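Local structure of ketosynthase (Streptomyces sp. MSC090213JE08, 6KXD) at residues I42-T47 with T231-G236; K203-F208 with G212-D217; S299-G304 with K310-A315. The protein probably catalyses decarboxylative condensation of an acyl chain with malonyl-ACP, extending the chain as the ketosynthase of a highly reducing type II polyketide synthase. All coordinates share one frame; numbering follows the deposited sequence.

Contact 1. Residues I42-T47 with T231-G236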
loop_
_atom_site.group_PDB
_atom_site.type_symbol
_atom_site.label_atom_id
_atom_site.label_comp_id
_atom_site.label_asym_id
_atom_site.label_seq_id
_atom_site.Cartn_x
_atom_site.Cartn_y
_atom_site.Cartn_z
ATOM N N ILE A 42 -14.947 -21.417 9.156
ATOM C CA ILE A 42 -14.151 -20.382 9.801
ATOM C C ILE A 42 -13.792 -20.838 11.216
ATOM O O ILE A 42 -14.675 -21.237 11.975
ATOM C CB ILE A 42 -14.935 -19.064 9.866
ATOM C CG1 ILE A 42 -15.208 -18.465 8.485
ATOM C CG2 ILE A 42 -14.224 -18.075 10.772
ATOM C CD1 ILE A 42 -16.204 -17.303 8.532
ATOM N N THR A 43 -12.503 -20.727 11.570
ATOM C CA THR A 43 -11.994 -20.977 12.936
ATOM C C THR A 43 -11.460 -19.683 13.569
ATOM O O THR A 43 -11.320 -19.587 14.795
ATOM C CB THR A 43 -10.906 -22.056 12.886
ATOM O OG1 THR A 43 -9.840 -21.567 12.073
ATOM C CG2 THR A 43 -11.374 -23.376 12.304
ATOM N N ARG A 44 -11.147 -18.668 12.753
ATOM C CA ARG A 44 -10.299 -17.570 13.236
ATOM C C ARG A 44 -11.070 -16.681 14.214
ATOM O O ARG A 44 -10.483 -16.089 15.129
ATOM C CB ARG A 44 -9.740 -16.734 12.084
ATOM C CG ARG A 44 -8.578 -15.849 12.526
ATOM C CD ARG A 44 -7.297 -16.613 12.849
ATOM N NE ARG A 44 -7.078 -17.747 11.947
ATOM C CZ ARG A 44 -6.852 -17.637 10.647
ATOM N NH1 ARG A 44 -6.694 -16.439 10.111
ATOM N NH2 ARG A 44 -6.801 -18.715 9.890
ATOM N N PHE A 45 -12.391 -16.609 14.043
ATOM C CA PHE A 45 -13.206 -15.798 14.890
ATOM C C PHE A 45 -14.602 -16.419 14.959
ATOM O O PHE A 45 -14.938 -17.292 14.168
ATOM C CB PHE A 45 -13.262 -14.357 14.367
ATOM C CG PHE A 45 -13.913 -14.239 13.020
ATOM C CD1 PHE A 45 -15.280 -14.034 12.926
ATOM C CD2 PHE A 45 -13.173 -14.374 11.853
ATOM C CE1 PHE A 45 -15.895 -13.958 11.685
ATOM C CE2 PHE A 45 -13.793 -14.307 10.618
ATOM C CZ PHE A 45 -15.153 -14.115 10.537
ATOM N N ASP A 46 -15.382 -15.888 15.897
ATOM C CA ASP A 46 -16.727 -16.311 16.259
ATOM C C ASP A 46 -17.675 -15.903 15.120
ATOM O O ASP A 46 -17.808 -14.717 14.829
ATOM C CB ASP A 46 -17.032 -15.663 17.618
ATOM C CG ASP A 46 -18.367 -15.994 18.264
ATOM O OD1 ASP A 46 -19.086 -16.854 17.732
ATOM O OD2 ASP A 46 -18.667 -15.373 19.316
ATOM N N THR A 47 -18.303 -16.884 14.459
ATOM C CA THR A 47 -19.217 -16.639 13.332
ATOM C C THR A 47 -20.689 -16.568 13.786
ATOM O O THR A 47 -21.567 -16.304 12.959
ATOM C CB THR A 47 -19.037 -17.683 12.225
ATOM O OG1 THR A 47 -19.381 -18.990 12.684
ATOM C CG2 THR A 47 -17.627 -17.724 11.685
ATOM N N THR A 231 -14.590 -15.032 1.699
ATOM C CA THR A 231 -13.377 -14.345 2.195
ATOM C C THR A 231 -12.282 -15.399 2.386
ATOM O O THR A 231 -12.551 -16.568 2.732
ATOM C CB THR A 231 -13.650 -13.577 3.482
ATOM O OG1 THR A 231 -13.916 -14.494 4.532
ATOM C CG2 THR A 231 -14.810 -12.617 3.388
ATOM N N GLY A 232 -11.060 -14.993 2.058
ATOM C CA GLY A 232 -9.916 -15.821 2.011
ATOM C C GLY A 232 -8.735 -15.118 2.642
ATOM O O GLY A 232 -8.885 -14.097 3.295
ATOM N N GLU A 233 -7.586 -15.776 2.538
ATOM C CA GLU A 233 -6.411 -15.308 3.149
ATOM C C GLU A 233 -5.217 -16.067 2.590
ATOM O O GLU A 233 -5.334 -16.945 1.746
ATOM C CB GLU A 233 -6.500 -15.488 4.660
ATOM C CG GLU A 233 -6.676 -16.951 5.101
ATOM C CD GLU A 233 -6.450 -17.181 6.573
ATOM O OE1 GLU A 233 -6.582 -16.228 7.366
ATOM O OE2 GLU A 233 -6.114 -18.326 6.921
ATOM N N GLY A 234 -4.044 -15.684 3.077
ATOM C CA GLY A 234 -2.841 -16.315 2.661
ATOM C C GLY A 234 -1.805 -15.304 2.234
ATOM O O GLY A 234 -1.924 -14.156 2.501
ATOM N N ALA A 235 -0.745 -15.794 1.613
ATOM C CA ALA A 235 0.298 -14.927 1.130
ATOM C C ALA A 235 0.897 -15.558 -0.114
ATOM O O ALA A 235 1.078 -16.790 -0.214
ATOM C CB ALA A 235 1.319 -14.732 2.217
ATOM N N GLY A 236 1.201 -14.704 -1.085
ATOM C CA GLY A 236 2.041 -15.063 -2.146
ATOM C C GLY A 236 3.177 -14.094 -2.233
ATOM O O GLY A 236 2.946 -12.882 -2.204
#
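Arg-44 and Glu-233 reach for each other from opposite directions and form the bidentate salt bridge that joins the two segments. Along 231-236, Thr-231 comes first; its backbone pairs with Cys-56, so the approach to the carboxylate is already tied to the region of strand 54-55. At Glu-233, CG lies between the backbone N and the carbonyl carbon (chi1 60°), and the rest of the chain runs out straight to meet the arginine end-on. NH1 of Arg-44 donates to the syn lone pair of Glu-233 OE1 at 2.8 Å, while NH2 of Arg-44 donates to OE2 of Glu-233 at 3.1 Å, also from the syn side but 22° out of the carboxylate plane. The two flat groups are nearly coplanar. Because Glu-233 is buried, further donors matter: Tyr-81 OH and Val-58 N bind OE2, and Val-200 N binds OE1, so five bonds fix the group's rotation and probably stabilise its negative charge. Gly-234 then starts the strand with backbone angles at which a side chain would jam against the preceding carbonyl. Strand 234-242 continues from there between strands 10-19 and 191-198, with Ala-235 packed on helix 77-93, while Ile-42 and Thr-231 both touch Phe-205 of helix 202-210.

Contact 2. Residues K203-F208 with G212-D217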
loop_
_atom_site.group_PDB
_atom_site.type_symbol
_atom_site.label_atom_id
_atom_site.label_comp_id
_atom_site.label_asym_id
_atom_site.label_seq_id
_atom_site.Cartn_x
_atom_site.Cartn_y
_atom_site.Cartn_z
ATOM N N LYS A 203 -13.787 -8.287 10.324
ATOM C CA LYS A 203 -14.036 -7.053 9.569
ATOM C C LYS A 203 -14.458 -7.400 8.132
ATOM O O LYS A 203 -15.493 -6.909 7.642
ATOM C CB LYS A 203 -12.821 -6.118 9.611
ATOM C CG LYS A 203 -12.923 -4.886 8.701
ATOM C CD LYS A 203 -11.552 -4.411 8.223
ATOM C CE LYS A 203 -11.591 -3.308 7.184
ATOM N NZ LYS A 203 -10.215 -2.921 6.784
ATOM N N ALA A 204 -13.652 -8.213 7.428
ATOM C CA ALA A 204 -13.865 -8.515 5.998
ATOM C C ALA A 204 -15.145 -9.340 5.811
ATOM O O ALA A 204 -15.891 -9.145 4.869
ATOM C CB ALA A 204 -12.691 -9.239 5.399
ATOM N N PHE A 205 -15.338 -10.322 6.689
ATOM C CA PHE A 205 -16.514 -11.193 6.647
ATOM C C PHE A 205 -17.780 -10.347 6.760
ATOM O O PHE A 205 -18.687 -10.448 5.920
ATOM C CB PHE A 205 -16.405 -12.199 7.792
ATOM C CG PHE A 205 -17.293 -13.393 7.594
ATOM C CD1 PHE A 205 -17.191 -14.166 6.454
ATOM C CD2 PHE A 205 -18.246 -13.717 8.532
ATOM C CE1 PHE A 205 -18.001 -15.276 6.273
ATOM C CE2 PHE A 205 -19.061 -14.818 8.337
ATOM C CZ PHE A 205 -18.920 -15.600 7.227
ATOM N N ALA A 206 -17.816 -9.511 7.792
ATOM C CA ALA A 206 -18.946 -8.636 8.078
ATOM C C ALA A 206 -19.146 -7.597 6.976
ATOM O O ALA A 206 -20.286 -7.310 6.586
ATOM C CB ALA A 206 -18.763 -7.971 9.398
ATOM N N LEU A 207 -18.047 -7.066 6.436
ATOM C CA LEU A 207 -18.145 -6.132 5.312
ATOM C C LEU A 207 -18.857 -6.791 4.137
ATOM O O LEU A 207 -19.907 -6.307 3.711
ATOM C CB LEU A 207 -16.730 -5.649 4.968
ATOM C CG LEU A 207 -16.467 -5.048 3.590
ATOM C CD1 LEU A 207 -17.680 -4.427 2.961
ATOM C CD2 LEU A 207 -15.329 -4.028 3.715
ATOM N N PHE A 208 -18.354 -7.934 3.668
ATOM C CA PHE A 208 -18.902 -8.567 2.478
ATOM C C PHE A 208 -20.301 -9.116 2.760
ATOM O O PHE A 208 -21.195 -8.998 1.932
ATOM C CB PHE A 208 -17.919 -9.574 1.908
ATOM C CG PHE A 208 -16.814 -8.845 1.191
ATOM C CD1 PHE A 208 -17.016 -8.361 -0.094
ATOM C CD2 PHE A 208 -15.624 -8.546 1.836
ATOM C CE1 PHE A 208 -16.015 -7.664 -0.749
ATOM C CE2 PHE A 208 -14.620 -7.849 1.179
ATOM C CZ PHE A 208 -14.824 -7.401 -0.106
ATOM N N GLY A 212 -24.055 -8.038 0.970
ATOM C CA GLY A 212 -24.769 -9.116 0.273
ATOM C C GLY A 212 -23.901 -9.759 -0.800
ATOM O O GLY A 212 -24.398 -10.342 -1.743
ATOM N N ALA A 213 -22.571 -9.657 -0.636
ATOM C CA ALA A 213 -21.633 -10.142 -1.596
ATOM C C ALA A 213 -21.014 -11.482 -1.155
ATOM O O ALA A 213 -20.131 -11.978 -1.846
ATOM C CB ALA A 213 -20.563 -9.105 -1.809
ATOM N N LEU A 214 -21.473 -12.050 -0.035
ATOM C CA LEU A 214 -21.023 -13.379 0.382
ATOM C C LEU A 214 -21.912 -14.449 -0.268
ATOM O O LEU A 214 -23.118 -14.373 -0.156
ATOM C CB LEU A 214 -21.115 -13.474 1.905
ATOM C CG LEU A 214 -19.914 -12.978 2.700
ATOM C CD1 LEU A 214 -19.960 -13.563 4.092
ATOM C CD2 LEU A 214 -18.588 -13.322 2.014
ATOM N N THR A 215 -21.314 -15.434 -0.940
ATOM C CA THR A 215 -22.048 -16.606 -1.403
ATOM C C THR A 215 -22.611 -17.362 -0.196
ATOM O O THR A 215 -21.977 -17.417 0.863
ATOM C CB THR A 215 -21.179 -17.528 -2.263
ATOM O OG1 THR A 215 -22.063 -18.510 -2.803
ATOM C CG2 THR A 215 -20.061 -18.196 -1.486
ATOM N N PRO A 216 -23.845 -17.920 -0.287
ATOM C CA PRO A 216 -24.364 -18.788 0.760
ATOM C C PRO A 216 -23.817 -20.225 0.656
ATOM O O PRO A 216 -23.993 -20.993 1.595
ATOM C CB PRO A 216 -25.896 -18.727 0.591
ATOM C CG PRO A 216 -26.149 -18.072 -0.760
ATOM C CD PRO A 216 -24.808 -17.742 -1.388
ATOM N N ASP A 217 -23.171 -20.587 -0.456
ATOM C CA ASP A 217 -22.532 -21.904 -0.579
ATOM C C ASP A 217 -21.116 -21.756 -1.135
ATOM O O ASP A 217 -20.186 -21.747 -0.359
ATOM C CB ASP A 217 -23.351 -22.898 -1.413
ATOM C CG ASP A 217 -24.093 -22.276 -2.581
ATOM O OD1 ASP A 217 -23.492 -21.440 -3.295
ATOM O OD2 ASP A 217 -25.259 -22.662 -2.788
#
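Phe-208 and Leu-214 bury the most surface here, and the backbone of the first helps to place the second. The carbonyl O of Phe-208 accepts a bond from Ala-213 N at 3.0 Å, the donor lying 25° off the carbonyl plane, and this turns the departing chain back over the last helical turn. Leu-214 follows directly, its side chain turned toward the helix, where its two methyls divide the work. CD2 of Leu-214 rests on CB of Phe-208 at 3.8 Å, while CD1 of Leu-214 comes obliquely against CE1 of Phe-205 at 3.4 Å, the two side chains crossing at about a right angle. Phe-205 can be met there because its CG stands anti to the backbone N (chi1 -162°), which swings the ring out toward the loop; the ring of Phe-50 also meets this ring. The Phe-208 ring leads away instead and offers its edge to CB of Ala-213, 4.0 Å from CD1 of Phe-208, with Met-338 also against it. Next to these residues, Leu-207 packs on Ile-149 of the neighbouring subunit. Gly-212, with its positive phi of 65°, reverses the chain in what is a Schellman motif, and the apolar meeting of Phe-208 with Ala-213 is the hydrophobic contact that classically accompanies this helix C-cap.

Contact 3. Residues S299-G304 with K310-A315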
loop_
_atom_site.group_PDB
_atom_site.type_symbol
_atom_site.label_atom_id
_atom_site.label_comp_id
_atom_site.label_asym_id
_atom_site.label_seq_id
_atom_site.Cartn_x
_atom_site.Cartn_y
_atom_site.Cartn_z
ATOM N N SER A 299 -6.038 -14.520 -16.274
ATOM C CA SER A 299 -6.412 -14.785 -14.903
ATOM C C SER A 299 -7.225 -13.571 -14.425
ATOM O O SER A 299 -6.673 -12.470 -14.195
ATOM C CB SER A 299 -5.200 -15.012 -14.021
ATOM O OG SER A 299 -5.574 -15.016 -12.647
ATOM N N ALA A 300 -8.536 -13.763 -14.356
ATOM C CA ALA A 300 -9.499 -12.731 -14.113
ATOM C C ALA A 300 -9.471 -12.333 -12.640
ATOM O O ALA A 300 -9.130 -13.139 -11.802
ATOM C CB ALA A 300 -10.870 -13.197 -14.510
ATOM N N HIS A 301 -9.829 -11.079 -12.365
ATOM C CA HIS A 301 -10.127 -10.642 -11.014
ATOM C C HIS A 301 -11.259 -11.512 -10.475
ATOM O O HIS A 301 -11.228 -12.002 -9.332
ATOM C CB HIS A 301 -10.493 -9.160 -10.979
ATOM C CG HIS A 301 -10.853 -8.686 -9.608
ATOM N ND1 HIS A 301 -9.995 -8.798 -8.527
ATOM C CD2 HIS A 301 -11.953 -8.064 -9.155
ATOM C CE1 HIS A 301 -10.609 -8.304 -7.470
ATOM N NE2 HIS A 301 -11.785 -7.835 -7.838
ATOM N N GLY A 302 -12.265 -11.717 -11.328
ATOM C CA GLY A 302 -13.282 -12.805 -11.170
ATOM C C GLY A 302 -13.567 -13.205 -9.743
ATOM O O GLY A 302 -13.196 -14.303 -9.320
ATOM N N THR A 303 -14.251 -12.325 -9.018
ATOM C CA THR A 303 -14.581 -12.512 -7.634
ATOM C C THR A 303 -15.840 -13.387 -7.440
ATOM O O THR A 303 -16.039 -13.946 -6.368
ATOM C CB THR A 303 -14.833 -11.160 -6.982
ATOM O OG1 THR A 303 -15.886 -10.566 -7.740
ATOM C CG2 THR A 303 -13.584 -10.301 -6.967
ATOM N N GLY A 304 -16.733 -13.410 -8.435
ATOM C CA GLY A 304 -17.975 -14.182 -8.320
ATOM C C GLY A 304 -19.176 -13.359 -7.921
ATOM O O GLY A 304 -20.249 -13.915 -7.703
ATOM N N LYS A 310 -19.649 -9.309 -14.601
ATOM C CA LYS A 310 -20.242 -8.793 -15.852
ATOM C C LYS A 310 -19.416 -7.592 -16.324
ATOM O O LYS A 310 -19.072 -7.476 -17.502
ATOM C CB LYS A 310 -21.742 -8.525 -15.722
ATOM C CG LYS A 310 -22.162 -7.502 -14.682
ATOM C CD LYS A 310 -23.559 -6.913 -14.900
ATOM C CE LYS A 310 -23.753 -5.607 -14.146
ATOM N NZ LYS A 310 -25.186 -5.266 -13.977
ATOM N N THR A 311 -18.962 -6.760 -15.382
ATOM C CA THR A 311 -18.090 -5.595 -15.766
ATOM C C THR A 311 -16.730 -6.044 -16.314
ATOM O O THR A 311 -16.206 -5.575 -17.339
ATOM C CB THR A 311 -17.942 -4.646 -14.578
ATOM O OG1 THR A 311 -19.250 -4.349 -14.133
ATOM C CG2 THR A 311 -17.228 -3.372 -14.955
ATOM N N GLU A 312 -16.074 -6.959 -15.605
ATOM C CA GLU A 312 -14.786 -7.364 -16.030
ATOM C C GLU A 312 -14.834 -8.048 -17.412
ATOM O O GLU A 312 -13.987 -7.857 -18.247
ATOM C CB GLU A 312 -14.218 -8.318 -15.003
ATOM C CG GLU A 312 -12.811 -8.648 -15.333
ATOM C CD GLU A 312 -12.052 -9.437 -14.288
ATOM O OE1 GLU A 312 -10.824 -9.495 -14.431
ATOM O OE2 GLU A 312 -12.686 -9.984 -13.372
ATOM N N SER A 313 -15.855 -8.890 -17.613
ATOM C CA SER A 313 -16.070 -9.535 -18.873
ATOM C C SER A 313 -16.200 -8.479 -19.987
ATOM O O SER A 313 -15.602 -8.604 -21.033
ATOM C CB SER A 313 -17.308 -10.389 -18.810
ATOM O OG SER A 313 -17.510 -10.968 -20.065
ATOM N N ALA A 314 -17.015 -7.466 -19.715
ATOM C CA ALA A 314 -17.277 -6.409 -20.680
ATOM C C ALA A 314 -15.959 -5.719 -21.040
ATOM O O ALA A 314 -15.746 -5.377 -22.173
ATOM C CB ALA A 314 -18.290 -5.436 -20.129
ATOM N N ALA A 315 -15.068 -5.522 -20.045
ATOM C CA ALA A 315 -13.841 -4.809 -20.280
ATOM C C ALA A 315 -12.916 -5.650 -21.143
ATOM O O ALA A 315 -12.184 -5.134 -22.017
ATOM C CB ALA A 315 -13.198 -4.459 -18.951
#
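Ala-300 lies against the carboxylate of Glu-312, its CA 3.5 Å from OE1 of Glu-312, in the segment that follows strand 297-299. The next two residues present their amides to that carboxylate. His-301 N donates to OE1 of Glu-312 at 2.8 Å with an angle of 153°, and Gly-302 N donates to OE2 of Glu-312 at 2.7 Å in a straighter bond of 172°; each oxygen uses its syn lone pair, so the carboxylate bridges successive N-H groups. It gets there from helix 306-320 on a fully extended chain, CG anti to the backbone N (chi1 -174°). CB of His-301 also sits close, 3.3 Å from OE2 of Glu-312, while the imidazole extends beyond toward Cys-170. The His-Gly-Thr-Gly sequence matches the ketosynthase signature whose histidine, in relatives, works beside the nucleophilic cysteine; the grip of Glu-312 is consistent with a second-shell role in positioning this histidine. Asn-391 adds a bond to OE1 and Asn-308 one to OE2, giving this buried carboxylate four donors. Replacing Glu-312 by alanine removes the carboxylate, which is likely to leave the amides of His-301 and Gly-302 and both asparagine side chains without their acceptor. At Gly-302 a side chain would be crowded by CB of Ala-300. CG2 of Thr-303 lies over one face of the imidazole, offset toward its rim, and Gly-304 N is hydrogen-bonded to OD1 of Asp-309.

Overall arrangement
Contacts 1 and 2 form one neighbourhood, their centres 12 Å apart: they meet at Phe-205, against which Phe-45 also packs, and contact 2 is nested within the long stretch of chain that contact 1 closes. Helix 202-210 and strand 234-242 follow one another in sequence, and both contacts lie within the N-terminal ketosynthase domain. Contact 3 comes later, in the C-terminal domain, and touches neither; its centre lies about 23 Å from that of contact 1 and 18 Å from that of contact 2. Strands 234-242 and 297-299 nevertheless belong to the same large mixed sheet, which thereby connects the loops fixed by contacts 1 and 3 across the thiolase-like fold.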